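Local coordinates for putative glycosidase ph117-related (Bacteroides thetaiotaomicron, PDB 5A7V), which probably acts on beta-mannosides as a family GH130 glycosidase or phosphorylase, and binds mannose units in its central pocket, at residues Y225-A237 and S268-T280. Residues are numbered along the deposited sequence; the frame is centred on the assembly and turned at random.
Sequences YFMYWGEEHVFAA and SQLTECGPPAIYT. With MAN (alpha-D-mannopyranose), chain E.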
loop_
_atom_site.group_PDB
_atom_site.type_symbol
_atom_site.label_atom_id
_atom_site.label_comp_id
_atom_site.label_asym_id
_atom_site.label_seq_id
_atom_site.Cartn_x
_atom_site.Cartn_y
_atom_site.Cartn_z
ATOM N N TYR A 225 8.495 -0.423 -18.112
ATOM C CA TYR A 225 7.836 -0.649 -16.829
ATOM C C TYR A 225 6.628 0.310 -16.677
ATOM O O TYR A 225 6.576 1.365 -17.318
ATOM C CB TYR A 225 8.852 -0.496 -15.701
ATOM C CG TYR A 225 10.023 -1.441 -15.839
ATOM C CD1 TYR A 225 9.836 -2.803 -15.613
ATOM C CD2 TYR A 225 11.286 -0.982 -16.213
ATOM C CE1 TYR A 225 10.873 -3.696 -15.731
ATOM C CE2 TYR A 225 12.365 -1.888 -16.326
ATOM C CZ TYR A 225 12.123 -3.238 -16.105
ATOM O OH TYR A 225 13.188 -4.127 -16.182
ATOM N N PHE A 226 5.716 -0.042 -15.775
ATOM C CA PHE A 226 4.460 0.674 -15.624
ATOM C C PHE A 226 4.088 0.756 -14.137
ATOM O O PHE A 226 4.272 -0.216 -13.406
ATOM C CB PHE A 226 3.352 -0.041 -16.404
ATOM C CG PHE A 226 2.066 0.740 -16.470
ATOM C CD1 PHE A 226 1.147 0.729 -15.420
ATOM C CD2 PHE A 226 1.784 1.521 -17.577
ATOM C CE1 PHE A 226 -0.019 1.460 -15.487
ATOM C CE2 PHE A 226 0.614 2.264 -17.620
ATOM C CZ PHE A 226 -0.289 2.226 -16.572
ATOM N N MET A 227 3.554 1.913 -13.721
ATOM C CA MET A 227 3.124 2.098 -12.342
ATOM C C MET A 227 1.824 2.917 -12.315
ATOM O O MET A 227 1.738 3.978 -12.951
ATOM C CB MET A 227 4.227 2.864 -11.573
ATOM C CG MET A 227 3.923 3.143 -10.125
ATOM S SD MET A 227 5.291 3.953 -9.243
ATOM C CE MET A 227 5.477 5.543 -10.060
ATOM N N TYR A 228 0.846 2.428 -11.555
ATOM C CA TYR A 228 -0.322 3.265 -11.130
ATOM C C TYR A 228 0.110 3.983 -9.871
ATOM O O TYR A 228 0.758 3.390 -9.012
ATOM C CB TYR A 228 -1.556 2.375 -10.849
ATOM C CG TYR A 228 -2.011 1.535 -12.032
ATOM C CD1 TYR A 228 -2.916 2.014 -12.947
ATOM C CD2 TYR A 228 -1.530 0.263 -12.231
ATOM C CE1 TYR A 228 -3.302 1.284 -14.052
ATOM C CE2 TYR A 228 -1.928 -0.495 -13.317
ATOM C CZ TYR A 228 -2.828 0.012 -14.228
ATOM O OH TYR A 228 -3.170 -0.751 -15.319
ATOM N N TRP A 229 -0.298 5.246 -9.715
ATOM C CA TRP A 229 0.068 5.951 -8.518
ATOM C C TRP A 229 -0.956 7.024 -8.180
ATOM O O TRP A 229 -1.684 7.476 -9.060
ATOM C CB TRP A 229 1.512 6.531 -8.676
ATOM C CG TRP A 229 1.599 7.577 -9.720
ATOM C CD1 TRP A 229 1.818 7.379 -11.062
ATOM C CD2 TRP A 229 1.484 8.983 -9.532
ATOM N NE1 TRP A 229 1.811 8.572 -11.730
ATOM C CE2 TRP A 229 1.576 9.586 -10.828
ATOM C CE3 TRP A 229 1.201 9.799 -8.422
ATOM C CZ2 TRP A 229 1.496 10.958 -11.019
ATOM C CZ3 TRP A 229 1.097 11.167 -8.630
ATOM C CH2 TRP A 229 1.223 11.733 -9.928
ATOM N N GLY A 230 -0.959 7.451 -6.927
ATOM C CA GLY A 230 -1.745 8.589 -6.488
ATOM C C GLY A 230 -2.648 8.316 -5.317
ATOM O O GLY A 230 -2.948 7.179 -5.004
ATOM N N GLU A 231 -3.028 9.427 -4.713
ATOM C CA GLU A 231 -3.932 9.455 -3.544
ATOM C C GLU A 231 -5.349 9.990 -3.882
ATOM O O GLU A 231 -6.374 9.336 -3.587
ATOM C CB GLU A 231 -3.272 10.282 -2.434
ATOM C CG GLU A 231 -4.073 10.458 -1.167
ATOM C CD GLU A 231 -3.497 11.452 -0.188
ATOM O OE1 GLU A 231 -2.678 12.328 -0.537
ATOM O OE2 GLU A 231 -3.883 11.363 1.002
ATOM N N GLU A 232 -5.402 11.202 -4.429
ATOM C CA GLU A 232 -6.687 11.858 -4.722
ATOM C C GLU A 232 -7.362 11.379 -6.019
ATOM O O GLU A 232 -8.547 11.585 -6.227
ATOM C CB GLU A 232 -6.503 13.375 -4.799
ATOM C CG GLU A 232 -6.026 14.015 -3.503
ATOM C CD GLU A 232 -5.646 15.499 -3.608
ATOM O OE1 GLU A 232 -5.882 16.129 -4.638
ATOM O OE2 GLU A 232 -5.108 16.031 -2.643
ATOM N N HIS A 233 -6.561 10.843 -6.930
ATOM C CA HIS A 233 -6.985 10.239 -8.210
ATOM C C HIS A 233 -5.977 9.138 -8.520
ATOM O O HIS A 233 -4.856 9.154 -7.939
ATOM C CB HIS A 233 -6.957 11.238 -9.376
ATOM C CG HIS A 233 -7.703 12.485 -9.103
ATOM N ND1 HIS A 233 -9.049 12.640 -9.374
ATOM C CD2 HIS A 233 -7.280 13.634 -8.527
ATOM C CE1 HIS A 233 -9.421 13.844 -8.959
ATOM N NE2 HIS A 233 -8.368 14.455 -8.433
ATOM N N VAL A 234 -6.377 8.214 -9.387
ATOM C CA VAL A 234 -5.411 7.243 -9.934
ATOM C C VAL A 234 -4.795 7.805 -11.215
ATOM O O VAL A 234 -5.506 8.103 -12.179
ATOM C CB VAL A 234 -6.049 5.857 -10.186
ATOM C CG1 VAL A 234 -5.064 4.906 -10.827
ATOM C CG2 VAL A 234 -6.616 5.319 -8.871
ATOM N N PHE A 235 -3.472 7.955 -11.163
ATOM C CA PHE A 235 -2.627 8.433 -12.242
ATOM C C PHE A 235 -1.731 7.248 -12.696
ATOM O O PHE A 235 -1.795 6.156 -12.107
ATOM C CB PHE A 235 -1.726 9.564 -11.772
ATOM C CG PHE A 235 -2.459 10.766 -11.218
ATOM C CD1 PHE A 235 -3.179 11.599 -12.053
ATOM C CD2 PHE A 235 -2.418 11.069 -9.854
ATOM C CE1 PHE A 235 -3.814 12.713 -11.543
ATOM C CE2 PHE A 235 -3.080 12.178 -9.347
ATOM C CZ PHE A 235 -3.768 12.998 -10.209
ATOM N N ALA A 236 -0.908 7.459 -13.745
ATOM C CA ALA A 236 0.024 6.400 -14.191
ATOM C C ALA A 236 1.334 6.997 -14.644
ATOM O O ALA A 236 1.473 8.215 -14.811
ATOM C CB ALA A 236 -0.603 5.535 -15.254
ATOM N N ALA A 237 2.325 6.112 -14.763
ATOM C CA ALA A 237 3.665 6.507 -15.211
ATOM C C ALA A 237 4.363 5.294 -15.813
ATOM O O ALA A 237 4.031 4.142 -15.524
ATOM C CB ALA A 237 4.476 7.028 -14.025
ATOM N N SER A 268 -15.160 7.889 -2.458
ATOM C CA SER A 268 -15.823 9.141 -2.778
ATOM C C SER A 268 -15.018 10.395 -2.459
ATOM O O SER A 268 -15.361 11.478 -2.940
ATOM C CB SER A 268 -17.212 9.174 -2.128
ATOM O OG SER A 268 -17.125 8.719 -0.792
ATOM N N GLN A 269 -14.007 10.280 -1.584
ATOM C CA GLN A 269 -13.076 11.372 -1.315
ATOM C C GLN A 269 -11.686 11.104 -1.888
ATOM O O GLN A 269 -11.037 12.050 -2.370
ATOM C CB GLN A 269 -12.990 11.644 0.199
ATOM C CG GLN A 269 -12.229 12.912 0.558
ATOM C CD GLN A 269 -12.486 13.329 2.016
ATOM O OE1 GLN A 269 -13.584 13.142 2.518
ATOM N NE2 GLN A 269 -11.485 13.804 2.677
ATOM N N LEU A 270 -11.232 9.837 -1.821
ATOM C CA LEU A 270 -9.886 9.449 -2.352
ATOM C C LEU A 270 -10.048 8.102 -3.027
ATOM O O LEU A 270 -10.892 7.265 -2.632
ATOM C CB LEU A 270 -8.872 9.287 -1.227
ATOM C CG LEU A 270 -8.574 10.477 -0.363
ATOM C CD1 LEU A 270 -7.658 10.053 0.797
ATOM C CD2 LEU A 270 -7.977 11.633 -1.123
ATOM N N THR A 271 -9.183 7.900 -4.034
ATOM C CA THR A 271 -8.942 6.589 -4.695
ATOM C C THR A 271 -7.419 6.391 -4.700
ATOM O O THR A 271 -6.730 6.867 -5.622
ATOM C CB THR A 271 -9.497 6.532 -6.162
ATOM O OG1 THR A 271 -8.995 7.664 -6.883
ATOM C CG2 THR A 271 -11.023 6.583 -6.195
ATOM N N GLU A 272 -6.911 5.743 -3.680
ATOM C CA GLU A 272 -5.478 5.766 -3.387
ATOM C C GLU A 272 -4.901 4.378 -3.612
ATOM O O GLU A 272 -5.326 3.375 -3.066
ATOM C CB GLU A 272 -5.248 6.174 -1.935
ATOM C CG GLU A 272 -3.758 6.150 -1.538
ATOM C CD GLU A 272 -3.426 6.884 -0.272
ATOM O OE1 GLU A 272 -4.388 7.155 0.535
ATOM O OE2 GLU A 272 -2.250 7.248 -0.080
ATOM N N CYS A 273 -3.899 4.321 -4.495
ATOM C CA CYS A 273 -3.290 3.030 -4.909
ATOM C C CYS A 273 -2.861 2.206 -3.717
ATOM O O CYS A 273 -2.350 2.738 -2.752
ATOM C CB CYS A 273 -2.147 3.296 -5.896
ATOM S SG CYS A 273 -2.712 4.015 -7.465
ATOM N N GLY A 274 -3.048 0.881 -3.800
ATOM C CA GLY A 274 -2.693 -0.029 -2.726
ATOM C C GLY A 274 -1.403 -0.840 -3.027
ATOM O O GLY A 274 -0.362 -0.215 -3.326
ATOM N N PRO A 275 -1.479 -2.157 -2.988
ATOM C CA PRO A 275 -0.283 -2.956 -3.293
ATOM C C PRO A 275 0.067 -2.881 -4.790
ATOM O O PRO A 275 -0.645 -2.279 -5.583
ATOM C CB PRO A 275 -0.704 -4.371 -2.923
ATOM C CG PRO A 275 -2.189 -4.377 -3.040
ATOM C CD PRO A 275 -2.665 -3.010 -2.716
ATOM N N PRO A 276 1.178 -3.525 -5.214
ATOM C CA PRO A 276 1.501 -3.629 -6.660
ATOM C C PRO A 276 0.313 -4.179 -7.489
ATOM O O PRO A 276 -0.454 -5.035 -7.001
ATOM C CB PRO A 276 2.708 -4.566 -6.641
ATOM C CG PRO A 276 3.368 -4.284 -5.323
ATOM C CD PRO A 276 2.227 -4.092 -4.361
ATOM N N ALA A 277 0.142 -3.634 -8.691
ATOM C CA ALA A 277 -0.918 -4.079 -9.583
ATOM C C ALA A 277 -0.589 -5.446 -10.179
ATOM O O ALA A 277 0.598 -5.801 -10.284
ATOM C CB ALA A 277 -1.159 -3.078 -10.637
ATOM N N ILE A 278 -1.591 -6.231 -10.584
ATOM C CA ILE A 278 -1.422 -7.607 -11.014
ATOM C C ILE A 278 -2.046 -7.853 -12.372
ATOM O O ILE A 278 -3.245 -7.659 -12.571
ATOM C CB ILE A 278 -1.994 -8.617 -10.000
ATOM C CG1 ILE A 278 -1.433 -8.372 -8.606
ATOM C CG2 ILE A 278 -1.729 -10.048 -10.456
ATOM C CD1 ILE A 278 -2.191 -9.094 -7.496
ATOM N N TYR A 279 -1.215 -8.330 -13.312
ATOM C CA TYR A 279 -1.638 -8.688 -14.649
ATOM C C TYR A 279 -2.295 -10.088 -14.618
ATOM O O TYR A 279 -1.656 -11.032 -14.182
ATOM C CB TYR A 279 -0.405 -8.691 -15.551
ATOM C CG TYR A 279 -0.676 -8.886 -17.030
ATOM C CD1 TYR A 279 -0.813 -10.163 -17.568
ATOM C CD2 TYR A 279 -0.808 -7.799 -17.872
ATOM C CE1 TYR A 279 -1.048 -10.339 -18.931
ATOM C CE2 TYR A 279 -1.024 -7.955 -19.242
ATOM C CZ TYR A 279 -1.162 -9.219 -19.759
ATOM O OH TYR A 279 -1.389 -9.389 -21.106
ATOM N N THR A 280 -3.552 -10.204 -15.062
ATOM C CA THR A 280 -4.344 -11.431 -15.000
ATOM C C THR A 280 -4.936 -11.695 -16.399
ATOM O O THR A 280 -4.924 -10.786 -17.255
ATOM C CB THR A 280 -5.529 -11.316 -13.989
ATOM O OG1 THR A 280 -6.620 -10.603 -14.604
ATOM C CG2 THR A 280 -5.100 -10.717 -12.688
HETATM C C1 MAN E . -3.183 8.742 3.578
HETATM C C2 MAN E . -2.437 7.410 3.347
HETATM C C3 MAN E . -1.777 6.769 4.584
HETATM C C4 MAN E . -2.702 6.843 5.812
HETATM C C5 MAN E . -4.036 7.554 5.516
HETATM C C6 MAN E . -4.886 7.771 6.789
HETATM O O1 MAN E . -4.263 8.997 2.525
HETATM O O2 MAN E . -1.432 7.701 2.366
HETATM O O3 MAN E . -0.564 7.401 4.944
HETATM O O4 MAN E . -2.877 5.511 6.251
HETATM O O5 MAN E . -3.700 8.848 4.923
HETATM O O6 MAN E . -4.181 8.633 7.692
#
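E231 and E272 each swing CG anti to the backbone N (chi1 178° and 177°) and stay extended beyond it, and from these conformations the two chains reach alongside each other into a mannose pocket. They illustrate how acids from a loop and from a strand can share one sugar. Their carboxylate planes are turned 40° apart, and CG of E231 packs 3.7 Å from OE1 of E272. The sugar hydroxyl O1 sits within hydrogen-bonding distance of both acids, 2.8 Å from E231 OE2 and 2.7 Å from E272 OE1. O2 donates to the other oxygen of E272, OE2, at 2.6 Å; S204 also bonds this oxygen, tying the carboxylate to both protein and ligand. D146, D367, Y306 and N78 hold the mannose from elsewhere in the pocket. The fold is the five-bladed beta-propeller of GH130 enzymes, with the sugars bound near its centre. Here the turn joining the antiparallel strands 225-229 and 235-239 meets the inner end of strand 270-280, and strand 205-212 pairs with both 225-229 and 270-280. Backbone bonds join the two segments beside the acids: C273 N donates to G230 O at 3.1 Å, almost in line with the C=O bond, while the bond from T271 N to E231 O is weak. L270 packs against that same E231 carbonyl, its CB 3.4 Å from E231 O, and its CD2 methyl reaches toward CA and CG of E232. Farther from the sugar the contact turns apolar. C273 places SG against the backbone of W229 and near CB of Y228, and V234 CG1 approaches the same sulfur. A277 CB meets the Y228 ring obliquely, 3.7 Å from CD2, while the phenol hydroxyl is hydrogen-bonded to P318 O.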